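Local structure of deacetylase EF_0837 (Enterococcus faecalis, 2ICS) at residues 22-27 with 329-334; 165-170 with 197-202; 286-291 with 341-346. The protein hydrolyses acetyl-(R)-mandelate as a zinc-dependent esterase of the amidohydrolase type, though with very low efficiency in vitro. All coordinates share one frame; numbering follows the deposited sequence.

Contact 1 of 3, residues 22-27 with 329-334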
ATOM      1  N   ILE A  22      21.675  -5.009  12.085  1.00 30.91           N
ATOM      2  CA  ILE A  22      20.631  -6.002  12.304  1.00 31.06           C
ATOM      3  C   ILE A  22      21.163  -7.429  12.223  1.00 31.01           C
ATOM      4  O   ILE A  22      21.919  -7.771  11.319  1.00 29.63           O
ATOM      5  CB  ILE A  22      19.475  -5.836  11.270  1.00 31.50           C
ATOM      6  CG1 ILE A  22      18.848  -4.444  11.386  1.00 32.80           C
ATOM      7  CG2 ILE A  22      18.402  -6.885  11.508  1.00 31.36           C
ATOM      8  CD1 ILE A  22      19.662  -3.336  10.761  1.00 32.46           C
ATOM      9  N   ALA A  23      20.755  -8.258  13.179  1.00 33.28           N
ATOM     10  CA  ALA A  23      21.167  -9.657  13.226  1.00 35.47           C
ATOM     11  C   ALA A  23      19.960 -10.515  12.868  1.00 35.55           C
ATOM     12  O   ALA A  23      18.888 -10.352  13.443  1.00 36.27           O
ATOM     13  CB  ALA A  23      21.675 -10.006  14.623  1.00 35.60           C
ATOM     14  N   ILE A  24      20.139 -11.433  11.925  1.00 37.00           N
ATOM     15  CA  ILE A  24      19.048 -12.288  11.471  1.00 38.92           C
ATOM     16  C   ILE A  24      19.316 -13.787  11.608  1.00 41.27           C
ATOM     17  O   ILE A  24      20.419 -14.263  11.332  1.00 40.46           O
ATOM     18  CB  ILE A  24      18.728 -11.997   9.987  1.00 36.99           C
ATOM     19  CG1 ILE A  24      18.262 -10.548   9.833  1.00 39.08           C
ATOM     20  CG2 ILE A  24      17.685 -12.975   9.469  1.00 34.04           C
ATOM     21  CD1 ILE A  24      18.139 -10.090   8.390  1.00 38.68           C
ATOM     22  N   LYS A  25      18.292 -14.525  12.025  1.00 43.51           N
ATOM     23  CA  LYS A  25      18.395 -15.974  12.157  1.00 46.92           C
ATOM     24  C   LYS A  25      17.009 -16.600  12.039  1.00 47.09           C
ATOM     25  O   LYS A  25      16.067 -16.180  12.711  1.00 46.63           O
ATOM     26  CB  LYS A  25      19.035 -16.366  13.493  1.00 49.33           C
ATOM     27  CG  LYS A  25      18.145 -16.174  14.705  1.00 53.47           C
ATOM     28  CD  LYS A  25      18.797 -16.753  15.951  1.00 58.21           C
ATOM     29  CE  LYS A  25      17.868 -16.675  17.155  1.00 60.01           C
ATOM     30  NZ  LYS A  25      18.471 -17.313  18.360  1.00 61.08           N
ATOM     31  N   GLU A  26      16.891 -17.599  11.171  1.00 48.78           N
ATOM     32  CA  GLU A  26      15.625 -18.293  10.954  1.00 50.69           C
ATOM     33  C   GLU A  26      14.545 -17.372  10.394  1.00 48.92           C
ATOM     34  O   GLU A  26      13.439 -17.306  10.926  1.00 48.12           O
ATOM     35  CB  GLU A  26      15.136 -18.921  12.264  1.00 53.56           C
ATOM     36  CG  GLU A  26      16.055 -19.998  12.806  1.00 59.49           C
ATOM     37  CD  GLU A  26      16.397 -21.041  11.757  1.00 63.22           C
ATOM     38  OE1 GLU A  26      15.461 -21.653  11.197  1.00 65.13           O
ATOM     39  OE2 GLU A  26      17.603 -21.245  11.490  1.00 65.03           O
ATOM     40  N   LYS A  27      14.874 -16.667   9.316  1.00 48.25           N
ATOM     41  CA  LYS A  27      13.939 -15.745   8.679  1.00 48.17           C
ATOM     42  C   LYS A  27      13.368 -14.680   9.623  1.00 46.81           C
ATOM     43  O   LYS A  27      12.418 -13.984   9.273  1.00 47.56           O
ATOM     44  CB  LYS A  27      12.783 -16.521   8.034  1.00 49.94           C
ATOM     45  CG  LYS A  27      13.148 -17.274   6.757  1.00 53.32           C
ATOM     46  CD  LYS A  27      13.940 -18.540   7.028  1.00 56.29           C
ATOM     47  CE  LYS A  27      13.030 -19.670   7.504  1.00 57.91           C
ATOM     48  NZ  LYS A  27      12.031 -20.057   6.463  1.00 57.26           N
ATOM     49  N   ALA A 329      12.303 -11.083   9.063  1.00 30.70           N
ATOM     50  CA  ALA A 329      13.490 -10.425   8.547  1.00 30.51           C
ATOM     51  C   ALA A 329      13.294  -9.874   7.133  1.00 30.39           C
ATOM     52  O   ALA A 329      13.799 -10.429   6.152  1.00 30.34           O
ATOM     53  CB  ALA A 329      14.678 -11.388   8.584  1.00 28.93           C
ATOM     54  N   ASP A 330      12.533  -8.789   7.040  1.00 29.71           N
ATOM     55  CA  ASP A 330      12.297  -8.108   5.768  1.00 28.56           C
ATOM     56  C   ASP A 330      12.874  -6.712   5.947  1.00 27.66           C
ATOM     57  O   ASP A 330      12.512  -6.005   6.890  1.00 25.93           O
ATOM     58  CB  ASP A 330      10.802  -7.990   5.454  1.00 28.97           C
ATOM     59  CG  ASP A 330      10.140  -9.331   5.223  1.00 29.26           C
ATOM     60  OD1 ASP A 330      10.851 -10.323   4.941  1.00 30.07           O
ATOM     61  OD2 ASP A 330       8.897  -9.387   5.306  1.00 30.64           O
ATOM     62  N   LEU A 331      13.775  -6.319   5.056  1.00 27.65           N
ATOM     63  CA  LEU A 331      14.401  -5.008   5.144  1.00 26.15           C
ATOM     64  C   LEU A 331      14.643  -4.409   3.776  1.00 25.30           C
ATOM     65  O   LEU A 331      14.787  -5.119   2.787  1.00 25.47           O
ATOM     66  CB  LEU A 331      15.756  -5.091   5.859  1.00 28.74           C
ATOM     67  CG  LEU A 331      15.852  -5.571   7.307  1.00 31.39           C
ATOM     68  CD1 LEU A 331      15.650  -7.082   7.384  1.00 33.32           C
ATOM     69  CD2 LEU A 331      17.226  -5.207   7.840  1.00 33.59           C
ATOM     70  N   THR A 332      14.692  -3.087   3.732  1.00 23.13           N
ATOM     71  CA  THR A 332      14.962  -2.388   2.499  1.00 22.68           C
ATOM     72  C   THR A 332      16.168  -1.515   2.807  1.00 24.08           C
ATOM     73  O   THR A 332      16.191  -0.800   3.813  1.00 23.22           O
ATOM     74  CB  THR A 332      13.767  -1.524   2.057  1.00 23.54           C
ATOM     75  OG1 THR A 332      12.617  -2.363   1.870  1.00 23.99           O
ATOM     76  CG2 THR A 332      14.084  -0.810   0.747  1.00 20.80           C
ATOM     77  N   ILE A 333      17.179  -1.616   1.954  1.00 24.37           N
ATOM     78  CA  ILE A 333      18.415  -0.865   2.103  1.00 23.74           C
ATOM     79  C   ILE A 333      18.445   0.085   0.916  1.00 25.19           C
ATOM     80  O   ILE A 333      18.311  -0.337  -0.239  1.00 23.17           O
ATOM     81  CB  ILE A 333      19.612  -1.834   2.104  1.00 24.50           C
ATOM     82  CG1 ILE A 333      19.400  -2.877   3.212  1.00 24.82           C
ATOM     83  CG2 ILE A 333      20.908  -1.084   2.331  1.00 24.77           C
ATOM     84  CD1 ILE A 333      20.510  -3.899   3.345  1.00 26.49           C
ATOM     85  N   PHE A 334      18.620   1.370   1.202  1.00 24.47           N
ATOM     86  CA  PHE A 334      18.565   2.375   0.154  1.00 24.10           C
ATOM     87  C   PHE A 334      19.417   3.611   0.388  1.00 27.14           C
ATOM     88  O   PHE A 334      20.053   3.768   1.431  1.00 28.22           O
ATOM     89  CB  PHE A 334      17.111   2.817   0.014  1.00 22.62           C
ATOM     90  CG  PHE A 334      16.524   3.341   1.300  1.00 22.69           C
ATOM     91  CD1 PHE A 334      16.595   4.697   1.615  1.00 21.45           C
ATOM     92  CD2 PHE A 334      15.960   2.465   2.228  1.00 20.63           C
ATOM     93  CE1 PHE A 334      16.116   5.174   2.839  1.00 22.32           C
ATOM     94  CE2 PHE A 334      15.481   2.931   3.455  1.00 21.69           C
ATOM     95  CZ  PHE A 334      15.559   4.285   3.762  1.00 21.97           C
TER
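In Ile24, chi1 of -62° puts CG2 anti to the backbone N and CG1 anti to the carbonyl carbon, and both branches border the methyl of Ala329. The closer approach is Ile24 CG2 to Ala329 CB, 3.5 Å. From CG1 the chain of Ile24 runs on nearly straight (chi2 171°), and CD1 also lies against the Ala329 methyl. Ile24 CD1 touches Leu331 CD1 at 4.0 Å, where the two side chains run antiparallel alongside one another. Ile24 therefore spans two residues of the partner segment.

Ile22 takes the other methyl of Leu331. Its CB and CG1 face that methyl, with Ile22 CG1 to Leu331 CD2 at 4.0 Å. These two side chains reach toward each other tip to tip. The two leucine methyls are thus divided between the two isoleucines.

One backbone hydrogen bond joins the segments beside this apolar patch. Ala329 N donates to Lys27 O at 2.9 Å, and the bond is nearly straight at the hydrogen (167°).

Strand 19-25 belongs to a small mixed sheet near the N-terminus, paired with strands 5-13 and 28-33. Segment 329-334 leads into the long strand 331-344 of another sheet. Leu331 also packs on Ile9 of strand 5-13, and Thr332 OG1 is hydrogen-bonded to Gly82 O and Trp56 N. As is usual in amidohydrolases, N- and C-terminal parts of the chain together form a small beta domain beside the barrel, and this contact joins those two parts. It lies away from the zinc site. The side chains meet through aliphatic carbons alone, so shape and burial hold them. The one directional link is Ala329 N to Lys27 O, which fixes the approach to strand 331-344 against the turn between strands 19-25 and 28-33.

Contact 2 of 3, residues 165-170 with 197-202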
ATOM      1  N   ASN A 165     -26.608   0.446  -8.373  1.00 35.35           N
ATOM      2  CA  ASN A 165     -26.710  -0.051  -7.002  1.00 35.06           C
ATOM      3  C   ASN A 165     -26.349   0.938  -5.892  1.00 34.05           C
ATOM      4  O   ASN A 165     -26.364   0.584  -4.715  1.00 33.90           O
ATOM      5  CB  ASN A 165     -25.889  -1.334  -6.869  1.00 34.77           C
ATOM      6  CG  ASN A 165     -26.462  -2.471  -7.701  1.00 36.93           C
ATOM      7  OD1 ASN A 165     -25.731  -3.337  -8.190  1.00 36.69           O
ATOM      8  ND2 ASN A 165     -27.782  -2.476  -7.860  1.00 35.41           N
ATOM      9  N   GLY A 166     -26.041   2.174  -6.271  1.00 32.81           N
ATOM     10  CA  GLY A 166     -25.715   3.201  -5.293  1.00 34.55           C
ATOM     11  C   GLY A 166     -24.748   2.850  -4.170  1.00 35.62           C
ATOM     12  O   GLY A 166     -23.653   2.342  -4.409  1.00 35.76           O
ATOM     13  N   ILE A 167     -25.166   3.124  -2.935  1.00 35.27           N
ATOM     14  CA  ILE A 167     -24.342   2.876  -1.754  1.00 34.65           C
ATOM     15  C   ILE A 167     -24.510   1.463  -1.196  1.00 33.83           C
ATOM     16  O   ILE A 167     -23.732   1.023  -0.343  1.00 32.68           O
ATOM     17  CB  ILE A 167     -24.692   3.892  -0.634  1.00 35.69           C
ATOM     18  CG1 ILE A 167     -23.594   3.916   0.429  1.00 36.07           C
ATOM     19  CG2 ILE A 167     -26.018   3.515   0.013  1.00 36.44           C
ATOM     20  CD1 ILE A 167     -22.267   4.450  -0.070  1.00 34.37           C
ATOM     21  N   THR A 168     -25.522   0.757  -1.682  1.00 32.46           N
ATOM     22  CA  THR A 168     -25.821  -0.596  -1.225  1.00 32.47           C
ATOM     23  C   THR A 168     -24.619  -1.546  -1.145  1.00 31.62           C
ATOM     24  O   THR A 168     -24.514  -2.336  -0.208  1.00 30.42           O
ATOM     25  CB  THR A 168     -26.910  -1.250  -2.112  1.00 32.79           C
ATOM     26  OG1 THR A 168     -28.055  -0.389  -2.185  1.00 33.35           O
ATOM     27  CG2 THR A 168     -27.341  -2.582  -1.525  1.00 33.39           C
ATOM     28  N   PRO A 169     -23.702  -1.490  -2.127  1.00 31.61           N
ATOM     29  CA  PRO A 169     -22.542  -2.389  -2.077  1.00 31.39           C
ATOM     30  C   PRO A 169     -21.672  -2.185  -0.840  1.00 30.27           C
ATOM     31  O   PRO A 169     -21.115  -3.144  -0.300  1.00 28.89           O
ATOM     32  CB  PRO A 169     -21.798  -2.063  -3.372  1.00 30.44           C
ATOM     33  CG  PRO A 169     -22.918  -1.675  -4.301  1.00 31.02           C
ATOM     34  CD  PRO A 169     -23.749  -0.778  -3.418  1.00 29.72           C
ATOM     35  N   LEU A 170     -21.556  -0.936  -0.396  1.00 28.77           N
ATOM     36  CA  LEU A 170     -20.753  -0.632   0.780  1.00 28.84           C
ATOM     37  C   LEU A 170     -21.414  -1.189   2.036  1.00 29.82           C
ATOM     38  O   LEU A 170     -20.734  -1.719   2.913  1.00 31.43           O
ATOM     39  CB  LEU A 170     -20.544   0.883   0.913  1.00 28.00           C
ATOM     40  CG  LEU A 170     -19.662   1.367   2.076  1.00 27.77           C
ATOM     41  CD1 LEU A 170     -18.289   0.699   2.017  1.00 25.72           C
ATOM     42  CD2 LEU A 170     -19.519   2.882   2.010  1.00 27.55           C
ATOM     43  N   ASP A 197     -19.600  12.038   0.819  1.00 31.59           N
ATOM     44  CA  ASP A 197     -20.159  12.160   2.159  1.00 33.29           C
ATOM     45  C   ASP A 197     -20.958  10.932   2.580  1.00 32.70           C
ATOM     46  O   ASP A 197     -20.940  10.534   3.742  1.00 32.07           O
ATOM     47  CB  ASP A 197     -21.030  13.419   2.251  1.00 37.44           C
ATOM     48  CG  ASP A 197     -22.092  13.482   1.170  1.00 40.78           C
ATOM     49  OD1 ASP A 197     -21.746  13.347  -0.022  1.00 47.62           O
ATOM     50  OD2 ASP A 197     -23.275  13.680   1.507  1.00 44.32           O
ATOM     51  N   GLU A 198     -21.651  10.329   1.625  1.00 32.59           N
ATOM     52  CA  GLU A 198     -22.454   9.146   1.897  1.00 33.52           C
ATOM     53  C   GLU A 198     -21.525   7.963   2.178  1.00 31.41           C
ATOM     54  O   GLU A 198     -21.824   7.105   2.997  1.00 30.50           O
ATOM     55  CB  GLU A 198     -23.350   8.853   0.687  1.00 37.37           C
ATOM     56  CG  GLU A 198     -24.473   7.865   0.941  1.00 42.85           C
ATOM     57  CD  GLU A 198     -25.389   7.700  -0.269  1.00 46.20           C
ATOM     58  OE1 GLU A 198     -26.391   6.962  -0.154  1.00 47.19           O
ATOM     59  OE2 GLU A 198     -25.104   8.301  -1.331  1.00 46.93           O
ATOM     60  N   ILE A 199     -20.393   7.932   1.485  1.00 31.07           N
ATOM     61  CA  ILE A 199     -19.403   6.874   1.654  1.00 29.48           C
ATOM     62  C   ILE A 199     -18.676   7.010   2.986  1.00 30.71           C
ATOM     63  O   ILE A 199     -18.559   6.045   3.749  1.00 29.76           O
ATOM     64  CB  ILE A 199     -18.354   6.921   0.524  1.00 27.26           C
ATOM     65  CG1 ILE A 199     -19.021   6.597  -0.813  1.00 26.23           C
ATOM     66  CG2 ILE A 199     -17.226   5.947   0.809  1.00 24.60           C
ATOM     67  CD1 ILE A 199     -18.090   6.705  -2.002  1.00 25.65           C
ATOM     68  N   LEU A 200     -18.184   8.213   3.256  1.00 31.96           N
ATOM     69  CA  LEU A 200     -17.452   8.491   4.483  1.00 33.00           C
ATOM     70  C   LEU A 200     -18.318   8.283   5.713  1.00 34.51           C
ATOM     71  O   LEU A 200     -17.825   7.875   6.765  1.00 35.30           O
ATOM     72  CB  LEU A 200     -16.908   9.924   4.458  1.00 32.32           C
ATOM     73  CG  LEU A 200     -15.795  10.215   3.441  1.00 33.76           C
ATOM     74  CD1 LEU A 200     -15.470  11.696   3.441  1.00 35.42           C
ATOM     75  CD2 LEU A 200     -14.552   9.424   3.791  1.00 34.09           C
ATOM     76  N   ALA A 201     -19.612   8.553   5.570  1.00 34.17           N
ATOM     77  CA  ALA A 201     -20.549   8.401   6.675  1.00 34.64           C
ATOM     78  C   ALA A 201     -20.664   6.956   7.157  1.00 34.77           C
ATOM     79  O   ALA A 201     -20.879   6.707   8.342  1.00 34.13           O
ATOM     80  CB  ALA A 201     -21.920   8.920   6.264  1.00 37.23           C
ATOM     81  N   LEU A 202     -20.519   6.003   6.243  1.00 34.98           N
ATOM     82  CA  LEU A 202     -20.628   4.595   6.611  1.00 36.29           C
ATOM     83  C   LEU A 202     -19.318   3.963   7.078  1.00 36.85           C
ATOM     84  O   LEU A 202     -19.321   2.903   7.704  1.00 37.41           O
ATOM     85  CB  LEU A 202     -21.202   3.790   5.444  1.00 37.98           C
ATOM     86  CG  LEU A 202     -22.718   3.869   5.223  1.00 41.35           C
ATOM     87  CD1 LEU A 202     -23.137   5.291   4.879  1.00 41.63           C
ATOM     88  CD2 LEU A 202     -23.104   2.911   4.101  1.00 42.56           C
TER
HETATM   89  O   HOH W   1     -27.016   5.769  -2.500  1.00 32.78           O
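Ile167 and Leu170 make the apolar part of this contact with Ile199 and Leu202. Ile167 brings CG1 anti to its backbone N (chi1 -164°). Ile167 CG1 meets Leu202 CD2 at 3.8 Å. Ile167 CD1 goes to Ile199 CG1 at 4.0 Å, and the two isoleucine side chains cross obliquely. Leu170 uses one methyl, CD2. Leu170 CD2 lies 3.9 Å from Leu202 CB and also touches Ile199 CG2. It rests against the backbone as well, where Leu170 CD2 is 3.7 Å from Ile199 O.

Both segments lie on the helical side of the TIM barrel typical of amidohydrolases. Helix 168-178 precedes strand 186-189, and helix 196-202 follows it. The contact thus joins two neighbouring outer helices of the barrel. Inward, Leu170 and Ile199 both touch Met157 and Val187 on the strands. The side chain of Ile199 is about 7 Å from that of the zinc ligand His188, so the packing lies close to a zinc ligand without touching the metal.

The polar part is at the edge. Glu198 is extended beyond CG, with CG anti to the backbone N. Its OE1 lies beside CB and CG2 of Ile167, with Glu198 OE1 to Ile167 CG2 at 3.5 Å, and its CG borders Ile167 CG1. Ile167 sits in a type II' turn from Asn165 to Thr168. A water links this turn to the helix. It accepts from Ile167 N at 3.3 Å and donates to Glu198 OE1 at 2.7 Å.

Contact 3 of 3, residues 286-291 with 341-346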
ATOM      1  N   LEU A 286       6.973   2.469  -6.077  1.00 24.19           N
ATOM      2  CA  LEU A 286       6.686   3.066  -4.775  1.00 24.28           C
ATOM      3  C   LEU A 286       7.630   4.236  -4.490  1.00 23.05           C
ATOM      4  O   LEU A 286       7.193   5.294  -4.049  1.00 23.23           O
ATOM      5  CB  LEU A 286       6.797   2.008  -3.678  1.00 23.93           C
ATOM      6  CG  LEU A 286       6.360   2.438  -2.272  1.00 22.43           C
ATOM      7  CD1 LEU A 286       4.861   2.733  -2.245  1.00 21.01           C
ATOM      8  CD2 LEU A 286       6.701   1.330  -1.295  1.00 19.93           C
ATOM      9  N   ALA A 287       8.919   4.036  -4.752  1.00 21.85           N
ATOM     10  CA  ALA A 287       9.934   5.073  -4.552  1.00 22.69           C
ATOM     11  C   ALA A 287       9.505   6.402  -5.182  1.00 22.12           C
ATOM     12  O   ALA A 287       9.629   7.464  -4.563  1.00 21.05           O
ATOM     13  CB  ALA A 287      11.269   4.617  -5.158  1.00 21.74           C
ATOM     14  N   THR A 288       8.995   6.328  -6.411  1.00 20.62           N
ATOM     15  CA  THR A 288       8.543   7.505  -7.144  1.00 20.91           C
ATOM     16  C   THR A 288       7.331   8.149  -6.470  1.00 21.85           C
ATOM     17  O   THR A 288       7.169   9.369  -6.486  1.00 21.19           O
ATOM     18  CB  THR A 288       8.180   7.133  -8.598  1.00 20.27           C
ATOM     19  OG1 THR A 288       9.341   6.622  -9.257  1.00 20.58           O
ATOM     20  CG2 THR A 288       7.675   8.347  -9.367  1.00 18.95           C
ATOM     21  N   THR A 289       6.477   7.321  -5.882  1.00 22.05           N
ATOM     22  CA  THR A 289       5.296   7.823  -5.203  1.00 22.69           C
ATOM     23  C   THR A 289       5.758   8.499  -3.912  1.00 22.82           C
ATOM     24  O   THR A 289       5.226   9.530  -3.515  1.00 24.15           O
ATOM     25  CB  THR A 289       4.322   6.674  -4.878  1.00 22.98           C
ATOM     26  OG1 THR A 289       4.061   5.927  -6.073  1.00 26.70           O
ATOM     27  CG2 THR A 289       3.005   7.223  -4.349  1.00 20.49           C
HETATM   28  N   MSE A 290       6.762   7.911  -3.270  1.00 21.32           N
HETATM   29  CA  MSE A 290       7.315   8.462  -2.040  1.00 22.85           C
HETATM   30  C   MSE A 290       7.965   9.829  -2.310  1.00 22.42           C
HETATM   31  O   MSE A 290       7.853  10.749  -1.498  1.00 18.79           O
HETATM   32  CB  MSE A 290       8.344   7.488  -1.459  1.00 24.84           C
HETATM   33  CG  MSE A 290       7.735   6.154  -1.015  1.00 29.54           C
HETATM   34 SE   MSE A 290       9.062   4.763  -0.732  1.00 39.31          SE
HETATM   35  CE  MSE A 290       9.919   5.486   0.838  1.00 31.20           C
ATOM     36  N   GLU A 291       8.635   9.955  -3.455  1.00 21.88           N
ATOM     37  CA  GLU A 291       9.283  11.205  -3.826  1.00 23.40           C
ATOM     38  C   GLU A 291       8.233  12.277  -4.109  1.00 23.55           C
ATOM     39  O   GLU A 291       8.510  13.471  -3.997  1.00 21.47           O
ATOM     40  CB  GLU A 291      10.167  11.005  -5.063  1.00 24.33           C
ATOM     41  CG  GLU A 291      11.237   9.939  -4.881  1.00 26.88           C
ATOM     42  CD  GLU A 291      11.909   9.564  -6.181  1.00 28.29           C
ATOM     43  OE1 GLU A 291      11.254   9.681  -7.238  1.00 29.13           O
ATOM     44  OE2 GLU A 291      13.085   9.140  -6.146  1.00 31.79           O
ATOM     45  N   LYS A 341      14.345  15.776 -10.595  1.00 41.91           N
ATOM     46  CA  LYS A 341      13.587  14.766 -11.322  1.00 40.64           C
ATOM     47  C   LYS A 341      12.174  15.296 -11.519  1.00 39.69           C
ATOM     48  O   LYS A 341      11.601  15.897 -10.607  1.00 38.74           O
ATOM     49  CB  LYS A 341      13.550  13.476 -10.502  1.00 41.29           C
ATOM     50  CG  LYS A 341      12.762  12.326 -11.101  1.00 41.34           C
ATOM     51  CD  LYS A 341      12.714  11.178 -10.099  1.00 40.38           C
ATOM     52  CE  LYS A 341      11.988   9.960 -10.642  1.00 42.22           C
ATOM     53  NZ  LYS A 341      11.929   8.865  -9.623  1.00 41.13           N
ATOM     54  N   THR A 342      11.619  15.090 -12.709  1.00 37.69           N
ATOM     55  CA  THR A 342      10.266  15.548 -12.992  1.00 36.50           C
ATOM     56  C   THR A 342       9.268  14.501 -12.524  1.00 35.50           C
ATOM     57  O   THR A 342       9.449  13.305 -12.761  1.00 36.63           O
ATOM     58  CB  THR A 342      10.054  15.800 -14.495  1.00 37.66           C
ATOM     59  OG1 THR A 342      10.901  16.874 -14.922  1.00 40.48           O
ATOM     60  CG2 THR A 342       8.604  16.177 -14.770  1.00 37.80           C
ATOM     61  N   LEU A 343       8.217  14.954 -11.851  1.00 32.33           N
ATOM     62  CA  LEU A 343       7.194  14.054 -11.341  1.00 30.90           C
ATOM     63  C   LEU A 343       5.845  14.511 -11.850  1.00 29.14           C
ATOM     64  O   LEU A 343       5.519  15.692 -11.785  1.00 29.65           O
ATOM     65  CB  LEU A 343       7.199  14.056  -9.807  1.00 29.46           C
ATOM     66  CG  LEU A 343       8.508  13.661  -9.116  1.00 28.06           C
ATOM     67  CD1 LEU A 343       8.380  13.902  -7.619  1.00 27.98           C
ATOM     68  CD2 LEU A 343       8.830  12.210  -9.391  1.00 24.81           C
ATOM     69  N   THR A 344       5.063  13.567 -12.357  1.00 30.12           N
ATOM     70  CA  THR A 344       3.741  13.867 -12.899  1.00 30.09           C
ATOM     71  C   THR A 344       2.675  13.091 -12.135  1.00 27.88           C
ATOM     72  O   THR A 344       2.844  11.901 -11.875  1.00 27.19           O
ATOM     73  CB  THR A 344       3.659  13.459 -14.383  1.00 30.75           C
ATOM     74  OG1 THR A 344       4.813  13.949 -15.072  1.00 36.69           O
ATOM     75  CG2 THR A 344       2.408  14.031 -15.025  1.00 31.37           C
ATOM     76  N   ASP A 345       1.578  13.749 -11.781  1.00 27.18           N
ATOM     77  CA  ASP A 345       0.528  13.044 -11.064  1.00 27.97           C
ATOM     78  C   ASP A 345      -0.481  12.448 -12.036  1.00 27.60           C
ATOM     79  O   ASP A 345      -0.241  12.412 -13.242  1.00 28.49           O
ATOM     80  CB  ASP A 345      -0.175  13.962 -10.057  1.00 28.93           C
ATOM     81  CG  ASP A 345      -0.878  15.135 -10.712  1.00 27.85           C
ATOM     82  OD1 ASP A 345      -1.093  15.110 -11.942  1.00 28.23           O
ATOM     83  OD2 ASP A 345      -1.231  16.080  -9.977  1.00 30.32           O
ATOM     84  N   SER A 346      -1.609  11.990 -11.506  1.00 27.28           N
ATOM     85  CA  SER A 346      -2.649  11.360 -12.311  1.00 29.00           C
ATOM     86  C   SER A 346      -3.408  12.320 -13.215  1.00 30.58           C
ATOM     87  O   SER A 346      -4.075  11.890 -14.154  1.00 31.99           O
ATOM     88  CB  SER A 346      -3.655  10.648 -11.402  1.00 26.95           C
ATOM     89  OG  SER A 346      -3.015   9.719 -10.546  1.00 25.55           O
TER
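Lys341 reaches from its strand to Glu291 and Thr288 on helix 286-296 with a fully extended side chain. CB points toward the helix, and CG stands anti to the backbone N (chi1 178°). Lys341 CD comes within 3.5 Å of Glu291 OE1, and Lys341 CE lies equally near that oxygen. The tip, Lys341 NZ, then forms a salt bridge with Glu291 OE1 at 2.6 Å. OE1 uses its syn lone pair, on the side of OE2. The two side chains cross at about a right angle. Lys341 NZ also makes a weak hydrogen bond of 3.4 Å to Thr288 OG1. Thr288 OG1 has its stronger partner in Asp285 OD2.

Glu291 has a second partner, as OE2 is hydrogen-bonded to Ile357 N on strand 350-364. Both carboxylate oxygens are therefore engaged, which should hold the group firmly in its orientation.

Leu343 supplies the apolar share two residues further along the strand. Leu343 CD1 lies 3.6 Å from Glu291 O, against the backbone of the helix. Leu343 CD2 touches Thr288 CG2 at 4.0 Å.

The axes of helix 286-291 and strand 341-344 approach to 9.5 Å at an angle of 91°. Strand 331-344, paired with strand 350-364 in an antiparallel hairpin, thus crosses helix 286-296 at a right angle. The Lys341-Glu291 salt bridge and the packing of Leu343 hold the two together, with the weak bond to Thr288 beside them: this is helix-on-sheet packing.

In the fold
Contacts 1 and 3 share strand 331-344: contact 1 sits at its start and contact 3 at its far end. Their centres are 27 Å apart. In sequence, 286-291 falls between the two segments of contact 1, and 341-346 follows them. Contact 2 joins two neighbouring helices of the barrel. Both its segments fall between 22-27 and 329-334, and both come before 286-291. Its centre is 42 Å from that of contact 1, across the middle of the chain, and 31 Å from that of contact 3. One long strand thus links the small beta domain to the barrel side at helix 286-296, while contact 2 belongs to the barrel around the metal site.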